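Local structure of putative exported protein (Bordetella pertussis Tohama I, 2PFZ) at residues K131-M136 with E153-Q158. The protein binds pyroglutamic acid as an extracytoplasmic solute receptor, probably delivering it to a tripartite ATP-independent periplasmic (TRAP) transporter. Residues are numbered along the deposited sequence; the frame is centred on the assembly and turned at random.
Sequences KQVSDM and ELVGAQ
Val155 packs against both Val133 and Met136, and its CG1 methyl makes the two closest side-chain approaches. Val133 CG1 lies 3.6 Å from Val155 CG1, the two side chains crossing at about a right angle; this Val133 methyl is anti to its own backbone N (chi1 159°), which carries it across toward Val155. Met136 reaches Val155 CG1 with the tip of its chain: a bend at chi3 (-74°) sets Met136 CE 3.7 Å from that atom, while nearer the backbone Met136 CB lies 4.0 Å from Val155 CG2. Leu272 of helix 266-287 touches both Val133 and Met136, and Trp141 also touches Met136. Gly156, with positive phi (80°), carries the Schellman motif after helix 146-155 and leads into strand 158-161. That helix connects the adjacent parallel strands 140-143 and 158-161, a beta-alpha-beta crossover in a periplasmic binding protein fold. Between the two segments the packing thins past the turn, where Ala157 CB approaches Met136 O at 3.8 Å. No direct hydrogen bond joins the segments. On the looser side, where Ser134 is exposed, a water donates to Val133 O at 3.2 Å; its link to Val155 O is too short to be trusted, which leaves the bridge doubtful. Near exposed Gln132, Asp135 OD2 accepts from Lys131 N at 2.8 Å through its anti lone pair.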
loop_
_atom_site.group_PDB
_atom_site.type_symbol
_atom_site.label_atom_id
_atom_site.label_comp_id
_atom_site.label_asym_id
_atom_site.label_seq_id
_atom_site.Cartn_x
_atom_site.Cartn_y
_atom_site.Cartn_z
ATOM N N LYS A 131 -12.401 18.711 -11.900
ATOM C CA LYS A 131 -11.930 18.736 -13.274
ATOM C C LYS A 131 -10.517 19.304 -13.330
ATOM O O LYS A 131 -9.839 19.208 -14.352
ATOM C CB LYS A 131 -12.922 19.514 -14.148
ATOM C CG LYS A 131 -14.153 18.667 -14.516
ATOM C CD LYS A 131 -15.378 19.499 -14.942
ATOM C CE LYS A 131 -16.271 19.893 -13.746
ATOM N NZ LYS A 131 -16.720 18.722 -12.896
ATOM N N GLN A 132 -10.077 19.872 -12.209
ATOM C CA GLN A 132 -8.724 20.421 -12.060
ATOM C C GLN A 132 -8.315 20.408 -10.586
ATOM O O GLN A 132 -9.161 20.310 -9.702
ATOM C CB GLN A 132 -8.665 21.853 -12.608
ATOM C CG GLN A 132 -9.649 22.764 -11.923
ATOM C CD GLN A 132 -9.829 24.098 -12.613
ATOM O OE1 GLN A 132 -8.864 24.768 -12.975
ATOM N NE2 GLN A 132 -11.079 24.501 -12.778
ATOM N N VAL A 133 -7.020 20.523 -10.322
ATOM C CA VAL A 133 -6.530 20.450 -8.942
ATOM C C VAL A 133 -7.218 21.443 -8.011
ATOM O O VAL A 133 -7.565 21.087 -6.882
ATOM C CB VAL A 133 -4.986 20.536 -8.856
ATOM C CG1 VAL A 133 -4.529 20.959 -7.468
ATOM C CG2 VAL A 133 -4.393 19.185 -9.201
ATOM N N SER A 134 -7.465 22.660 -8.499
ATOM C CA SER A 134 -8.097 23.699 -7.676
ATOM C C SER A 134 -9.458 23.276 -7.122
ATOM O O SER A 134 -9.854 23.729 -6.049
ATOM C CB SER A 134 -8.201 25.039 -8.429
ATOM O OG SER A 134 -9.105 24.951 -9.511
ATOM N N ASP A 135 -10.165 22.403 -7.842
ATOM C CA ASP A 135 -11.453 21.890 -7.359
ATOM C C ASP A 135 -11.309 21.075 -6.066
ATOM O O ASP A 135 -12.303 20.635 -5.499
ATOM C CB ASP A 135 -12.140 21.019 -8.417
ATOM C CG ASP A 135 -12.590 21.809 -9.640
ATOM O OD1 ASP A 135 -12.906 23.005 -9.514
ATOM O OD2 ASP A 135 -12.644 21.219 -10.726
ATOM N N MET A 136 -10.069 20.858 -5.621
ATOM C CA MET A 136 -9.833 20.059 -4.417
ATOM C C MET A 136 -9.537 20.871 -3.149
ATOM O O MET A 136 -9.480 20.318 -2.037
ATOM C CB MET A 136 -8.727 19.048 -4.687
ATOM C CG MET A 136 -9.192 17.937 -5.605
ATOM S SD MET A 136 -7.983 16.599 -5.719
ATOM C CE MET A 136 -6.805 17.400 -6.710
ATOM N N GLU A 153 -2.181 18.414 1.380
ATOM C CA GLU A 153 -1.744 19.776 1.657
ATOM C C GLU A 153 -1.374 20.488 0.363
ATOM O O GLU A 153 -1.593 21.699 0.223
ATOM C CB GLU A 153 -0.562 19.788 2.617
ATOM C CG GLU A 153 -0.957 19.426 4.045
ATOM C CD GLU A 153 0.248 19.116 4.914
ATOM O OE1 GLU A 153 1.400 19.291 4.451
ATOM O OE2 GLU A 153 0.045 18.704 6.069
ATOM N N LEU A 154 -0.811 19.741 -0.584
ATOM C CA LEU A 154 -0.324 20.367 -1.805
ATOM C C LEU A 154 -1.457 20.734 -2.763
ATOM O O LEU A 154 -1.243 21.561 -3.650
ATOM C CB LEU A 154 0.768 19.539 -2.494
ATOM C CG LEU A 154 2.126 19.515 -1.770
ATOM C CD1 LEU A 154 3.020 18.465 -2.401
ATOM C CD2 LEU A 154 2.834 20.900 -1.704
ATOM N N VAL A 155 -2.638 20.135 -2.594
ATOM C CA VAL A 155 -3.795 20.506 -3.410
ATOM C C VAL A 155 -4.737 21.470 -2.669
ATOM O O VAL A 155 -5.788 21.846 -3.194
ATOM C CB VAL A 155 -4.583 19.277 -4.011
ATOM C CG1 VAL A 155 -3.697 18.480 -4.967
ATOM C CG2 VAL A 155 -5.204 18.372 -2.919
ATOM N N GLY A 156 -4.339 21.858 -1.460
ATOM C CA GLY A 156 -5.146 22.710 -0.595
ATOM C C GLY A 156 -6.246 21.998 0.162
ATOM O O GLY A 156 -7.150 22.649 0.692
ATOM N N ALA A 157 -6.195 20.662 0.218
ATOM C CA ALA A 157 -7.147 19.917 1.051
ATOM C C ALA A 157 -6.668 19.906 2.506
ATOM O O ALA A 157 -5.527 20.303 2.803
ATOM C CB ALA A 157 -7.353 18.483 0.539
ATOM N N GLN A 158 -7.531 19.455 3.409
ATOM C CA GLN A 158 -7.200 19.466 4.835
ATOM C C GLN A 158 -7.266 18.037 5.345
ATOM O O GLN A 158 -8.351 17.463 5.474
ATOM C CB GLN A 158 -8.131 20.414 5.596
ATOM C CG GLN A 158 -7.897 21.898 5.199
ATOM C CD GLN A 158 -8.886 22.860 5.823
ATOM O OE1 GLN A 158 -8.547 24.013 6.114
ATOM N NE2 GLN A 158 -10.120 22.401 6.016
HETATM O O HOH W 1 -6.418 23.438 -5.022
#